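Local atomic coordinates of ZmpA Glycopeptidase (Clostridium perfringens, PDB entry 6XSX), a protein that acts as a metalloprotease of the M60 family, a glycopeptidase expected to cleave glycosylated proteins, of which this chain is the catalytic module. Residues A[296-301]-A[364-369]; A[354-359]-A[434-439]. All blocks are in the same frame, centred on the assembly; numbering follows the deposited sequence.

Contact 1: A[296-301]-A[364-369]; sequences EVTNNM and TFWPRF. With EDO (1,2-ethanediol), chain G.
Met301 lies over one face of the Trp366 indole, a Met-aromatic contact that ties the start of helix 301-309 to helix 365-375 in the helical part of the M60 peptidase module. The nearest approach to the six-membered ring is a CH-pi contact: Met301 CG sits 3.5 Å from the ring centroid of Trp366 and 7° off its normal. Met301 SD is over the same ring, 4.6 Å from the Trp366 centroid. Bends at chi2 (-66°) and chi3 (-74°) fold the methionine along the indole, bringing Met301 CE within 3.6 Å of Trp366 CE3. Trp366 itself carries CG anti to the backbone N, which extends the ring toward the 296-301 segment. There, a type I turn from Thr298 to Met301 delivers a second partner: Thr298 CG2 meets the ring at its edge, and Thr298 CB is 3.7 Å from Trp366 CH2. Tyr223 and Trp224 also meet the indole, Trp224 edge-to-face. Asn300 touches His281, on the helix with an HExxH pattern, probably this metalloprotease's metal-binding motif, although no metal is bound to it here. Well away from the indole, an ethanediol, probably from the crystallisation liquor, bridges two residues: its O1 donates to Thr364 OG1 (2.7 Å) and accepts from Arg368 NH1 (2.8 Å).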
# COMPACT_ATOMS: atom_id res chain seq x y z
N GLU A 296 -9.40 6.36 4.77
CA GLU A 296 -9.96 5.02 4.75
C GLU A 296 -10.43 4.67 3.34
O GLU A 296 -10.48 3.50 2.96
CB GLU A 296 -11.13 4.91 5.74
CG GLU A 296 -10.70 5.08 7.19
CD GLU A 296 -10.68 6.50 7.75
OE1 GLU A 296 -10.99 7.46 7.00
OE2 GLU A 296 -10.34 6.64 8.95
N VAL A 297 -10.78 5.69 2.56
CA VAL A 297 -11.21 5.42 1.19
C VAL A 297 -9.97 5.41 0.31
O VAL A 297 -9.70 4.41 -0.35
CB VAL A 297 -12.30 6.41 0.72
CG1 VAL A 297 -12.60 6.27 -0.76
CG2 VAL A 297 -13.58 6.26 1.53
N THR A 298 -9.18 6.50 0.39
CA THR A 298 -8.16 6.81 -0.60
C THR A 298 -6.97 5.85 -0.50
O THR A 298 -6.26 5.67 -1.48
CB THR A 298 -7.75 8.29 -0.59
OG1 THR A 298 -7.27 8.68 0.70
CG2 THR A 298 -8.87 9.21 -1.02
N ASN A 299 -6.78 5.20 0.66
CA ASN A 299 -5.58 4.39 0.86
C ASN A 299 -5.65 3.10 0.04
O ASN A 299 -4.62 2.45 -0.19
CB ASN A 299 -5.22 4.25 2.34
CG ASN A 299 -4.63 5.52 2.93
OD1 ASN A 299 -4.27 6.44 2.19
ND2 ASN A 299 -4.52 5.59 4.25
N ASN A 300 -6.85 2.75 -0.42
CA ASN A 300 -7.07 1.57 -1.24
C ASN A 300 -6.45 1.73 -2.63
O ASN A 300 -6.30 0.76 -3.37
CB ASN A 300 -8.57 1.33 -1.43
CG ASN A 300 -9.26 1.01 -0.12
OD1 ASN A 300 -8.89 0.06 0.56
ND2 ASN A 300 -10.26 1.80 0.24
N MET A 301 -6.13 2.97 -3.00
CA MET A 301 -5.57 3.21 -4.32
C MET A 301 -4.23 2.48 -4.43
O MET A 301 -3.83 2.09 -5.53
CB MET A 301 -5.37 4.70 -4.59
CG MET A 301 -6.67 5.44 -4.84
SD MET A 301 -7.53 4.94 -6.38
CE MET A 301 -6.48 5.74 -7.59
N THR A 364 -1.20 9.06 -14.55
CA THR A 364 -0.56 10.20 -13.89
C THR A 364 -1.49 10.86 -12.86
O THR A 364 -1.08 11.81 -12.19
CB THR A 364 -0.06 11.28 -14.87
OG1 THR A 364 -1.17 11.94 -15.49
CG2 THR A 364 0.91 10.75 -15.92
N PHE A 365 -2.73 10.38 -12.75
CA PHE A 365 -3.71 11.05 -11.91
C PHE A 365 -3.30 11.01 -10.43
O PHE A 365 -3.23 12.05 -9.78
CB PHE A 365 -5.12 10.48 -12.11
CG PHE A 365 -6.12 10.89 -11.06
CD1 PHE A 365 -6.47 12.22 -10.88
CD2 PHE A 365 -6.72 9.95 -10.23
CE1 PHE A 365 -7.39 12.59 -9.91
CE2 PHE A 365 -7.64 10.32 -9.26
CZ PHE A 365 -7.97 11.65 -9.10
N TRP A 366 -3.08 9.80 -9.90
CA TRP A 366 -3.00 9.65 -8.45
C TRP A 366 -1.84 10.45 -7.85
O TRP A 366 -2.05 11.22 -6.91
CB TRP A 366 -2.99 8.17 -8.02
CG TRP A 366 -3.24 8.04 -6.54
CD1 TRP A 366 -2.38 7.57 -5.59
CD2 TRP A 366 -4.43 8.46 -5.84
NE1 TRP A 366 -2.95 7.64 -4.35
CE2 TRP A 366 -4.20 8.19 -4.47
CE3 TRP A 366 -5.65 9.01 -6.23
CZ2 TRP A 366 -5.17 8.46 -3.50
CZ3 TRP A 366 -6.60 9.29 -5.27
CH2 TRP A 366 -6.36 9.02 -3.92
N PRO A 367 -0.59 10.34 -8.35
CA PRO A 367 0.53 11.10 -7.79
C PRO A 367 0.22 12.60 -7.71
O PRO A 367 0.47 13.24 -6.68
CB PRO A 367 1.72 10.78 -8.72
CG PRO A 367 1.10 10.11 -9.94
CD PRO A 367 -0.17 9.45 -9.44
N ARG A 368 -0.41 13.14 -8.76
CA ARG A 368 -0.74 14.55 -8.84
C ARG A 368 -1.86 14.88 -7.84
O ARG A 368 -1.81 15.92 -7.19
CB ARG A 368 -1.07 14.96 -10.27
CG ARG A 368 0.08 14.76 -11.26
CD ARG A 368 -0.30 15.17 -12.68
NE ARG A 368 -0.68 16.58 -12.65
CZ ARG A 368 -1.49 17.21 -13.50
NH1 ARG A 368 -2.07 16.56 -14.49
NH2 ARG A 368 -1.74 18.49 -13.33
N PHE A 369 -2.86 13.99 -7.73
CA PHE A 369 -3.94 14.17 -6.77
C PHE A 369 -3.37 14.20 -5.34
O PHE A 369 -3.67 15.13 -4.58
CB PHE A 369 -5.02 13.11 -6.98
CG PHE A 369 -6.28 13.24 -6.15
CD1 PHE A 369 -7.35 14.00 -6.59
CD2 PHE A 369 -6.42 12.54 -4.96
CE1 PHE A 369 -8.52 14.09 -5.85
CE2 PHE A 369 -7.59 12.63 -4.22
CZ PHE A 369 -8.63 13.40 -4.67
C1 EDO G . -4.09 13.48 -14.89
O1 EDO G . -2.79 13.90 -14.48
C2 EDO G . -4.62 14.29 -16.01
O2 EDO G . -3.63 14.63 -16.95

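Contact 2: A[354-359]-A[434-439]; sequences PLWQLQ and ANDKMY. With EDO (1,2-ethanediol), chain E.
Gln357 NE2 is held by two backbone carbonyls: Ala434 O at 2.8 Å across the contact, and Trp432 O just before it. This helix-to-loop contact pins the capped start of helix 437-440 against helix 347-361 of the M60 module. The bond to Ala434 uses a lone pair in the carbonyl plane, with the acceptor tilted somewhat out of the Gln357 amide plane. Beyond CG the Gln357 chain is extended (chi2 -174°), which carries the amide out to the Ala434 carbonyl, while nearer the helix Gln357 CB packs on Ala434 CB at 3.7 Å. The other amide atom, OE1, is bonded to His409 NE2, so partners at both ends fix which way round the amide sits.

The preceding residue, Trp356, gives its indole N-H to Asp436: NE1 to OD1 is 3.1 Å and nearly straight, at 170°. The oxygen lies in the ring plane and is met nearly along its C-O axis, while the carboxylate plane stands 78° from the indole. The second carboxylate oxygen, OD2, accepts from Ser314 OG, Thr317 OG1 and Trp322 NE1, a buried cluster that would be expected to stabilise the negative charge. Tyr439 approaches the edge of the Trp356 ring, CE1 to CZ2 being 4.5 Å, and its hydroxyl is bonded to Val312 O. Asn435 and Met438 form a capping box at the helix start: Asn435 N makes a weak bond to Met438 SD, and Lys437 N donates to Asn435 OD1 at 3.0 Å.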
# COMPACT_ATOMS: atom_id res chain seq x y z
N PRO A 354 -14.73 5.90 -8.20
CA PRO A 354 -14.57 7.03 -9.12
C PRO A 354 -13.13 7.50 -9.32
O PRO A 354 -12.77 8.00 -10.39
CB PRO A 354 -15.42 8.15 -8.47
CG PRO A 354 -15.55 7.72 -7.02
CD PRO A 354 -15.64 6.22 -7.08
N LEU A 355 -12.33 7.37 -8.26
CA LEU A 355 -10.93 7.79 -8.26
C LEU A 355 -10.09 6.75 -8.99
O LEU A 355 -9.20 7.09 -9.75
CB LEU A 355 -10.45 7.97 -6.81
CG LEU A 355 -11.11 9.13 -6.05
CD1 LEU A 355 -10.75 9.09 -4.57
CD2 LEU A 355 -10.73 10.47 -6.64
N TRP A 356 -10.39 5.47 -8.74
CA TRP A 356 -9.71 4.38 -9.41
C TRP A 356 -9.92 4.48 -10.93
O TRP A 356 -8.98 4.28 -11.70
CB TRP A 356 -10.17 3.03 -8.84
CG TRP A 356 -9.51 1.85 -9.50
CD1 TRP A 356 -10.12 0.82 -10.15
CD2 TRP A 356 -8.09 1.61 -9.59
NE1 TRP A 356 -9.19 -0.06 -10.61
CE2 TRP A 356 -7.94 0.40 -10.31
CE3 TRP A 356 -6.95 2.28 -9.15
CZ2 TRP A 356 -6.68 -0.15 -10.58
CZ3 TRP A 356 -5.70 1.74 -9.42
CH2 TRP A 356 -5.57 0.54 -10.13
N GLN A 357 -11.15 4.79 -11.34
CA GLN A 357 -11.50 4.94 -12.74
C GLN A 357 -10.65 6.02 -13.41
O GLN A 357 -10.18 5.83 -14.53
CB GLN A 357 -12.98 5.28 -12.91
CG GLN A 357 -13.91 4.13 -12.56
CD GLN A 357 -15.35 4.46 -12.87
OE1 GLN A 357 -15.85 5.53 -12.52
NE2 GLN A 357 -16.03 3.54 -13.54
N LEU A 358 -10.49 7.16 -12.73
CA LEU A 358 -9.67 8.25 -13.26
C LEU A 358 -8.22 7.80 -13.40
O LEU A 358 -7.54 8.24 -14.32
CB LEU A 358 -9.78 9.49 -12.36
CG LEU A 358 -11.18 10.12 -12.27
CD1 LEU A 358 -11.21 11.27 -11.26
CD2 LEU A 358 -11.68 10.59 -13.63
N GLN A 359 -7.77 6.90 -12.51
CA GLN A 359 -6.41 6.39 -12.52
C GLN A 359 -6.24 5.34 -13.62
O GLN A 359 -5.17 5.24 -14.23
CB GLN A 359 -6.03 5.81 -11.15
CG GLN A 359 -4.64 5.19 -11.09
CD GLN A 359 -3.51 6.20 -11.24
OE1 GLN A 359 -3.70 7.40 -11.09
NE2 GLN A 359 -2.34 5.71 -11.56
N ALA A 434 -15.05 3.38 -17.11
CA ALA A 434 -13.75 2.76 -16.91
C ALA A 434 -13.89 1.54 -16.00
O ALA A 434 -14.67 1.58 -15.04
CB ALA A 434 -12.75 3.74 -16.32
N ASN A 435 -13.14 0.49 -16.32
CA ASN A 435 -13.10 -0.73 -15.52
C ASN A 435 -11.80 -1.48 -15.81
O ASN A 435 -11.06 -1.13 -16.73
CB ASN A 435 -14.37 -1.58 -15.71
CG ASN A 435 -14.46 -2.21 -17.08
OD1 ASN A 435 -13.79 -3.21 -17.34
ND2 ASN A 435 -15.26 -1.64 -17.97
N ASP A 436 -11.53 -2.52 -15.01
CA ASP A 436 -10.28 -3.26 -15.02
C ASP A 436 -9.95 -3.87 -16.38
O ASP A 436 -8.77 -4.13 -16.63
CB ASP A 436 -10.22 -4.29 -13.88
CG ASP A 436 -10.21 -3.67 -12.49
OD1 ASP A 436 -9.89 -2.49 -12.38
OD2 ASP A 436 -10.55 -4.38 -11.54
N LYS A 437 -10.94 -4.09 -17.25
CA LYS A 437 -10.65 -4.65 -18.57
C LYS A 437 -9.64 -3.77 -19.32
O LYS A 437 -8.89 -4.28 -20.16
CB LYS A 437 -11.91 -4.90 -19.40
CG LYS A 437 -12.83 -5.97 -18.84
CD LYS A 437 -13.70 -6.62 -19.89
CE LYS A 437 -12.91 -7.34 -20.96
NZ LYS A 437 -13.80 -7.88 -22.01
N MET A 438 -9.60 -2.48 -18.98
CA MET A 438 -8.73 -1.52 -19.65
C MET A 438 -7.26 -1.93 -19.54
O MET A 438 -6.49 -1.63 -20.45
CB MET A 438 -8.92 -0.10 -19.10
CG MET A 438 -10.24 0.55 -19.51
SD MET A 438 -10.59 2.03 -18.51
CE MET A 438 -9.26 3.10 -19.06
N TYR A 439 -6.87 -2.62 -18.45
CA TYR A 439 -5.53 -3.19 -18.38
C TYR A 439 -5.52 -4.70 -18.62
O TYR A 439 -4.56 -5.22 -19.19
CB TYR A 439 -4.76 -2.76 -17.12
CG TYR A 439 -5.25 -3.36 -15.82
CD1 TYR A 439 -6.15 -2.68 -15.02
CD2 TYR A 439 -4.80 -4.60 -15.38
CE1 TYR A 439 -6.60 -3.20 -13.82
CE2 TYR A 439 -5.24 -5.14 -14.18
CZ TYR A 439 -6.14 -4.44 -13.39
OH TYR A 439 -6.58 -4.94 -12.19
C1 EDO E . -17.44 -6.81 -23.00
O1 EDO E . -16.17 -6.53 -22.45
C2 EDO E . -17.68 -8.24 -23.30
O2 EDO E . -16.49 -8.99 -23.38

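How the contacts relate
The centres of contacts 1 and 2 are about 12 Å apart, and their segments alternate along the chain: 296-301, 354-359, 364-369, 434-439. Helices 347-361 and 365-375 follow each other; helix 347-361 supplies a segment of contact 2 and helix 365-375 one of contact 1, so the two form a continuous block of helical packing. They touch directly: Gln359 OE1 is 2.8 Å from Trp366 N, a probable hydrogen bond, and Gln359 CB packs on Met301 CE. Contact 1 lies nearer the centre of the chain, beside the helix with the HExxH pattern; contact 2 carries the packing outward to the segment that precedes the C-terminal strands, joining them to the peptidase core.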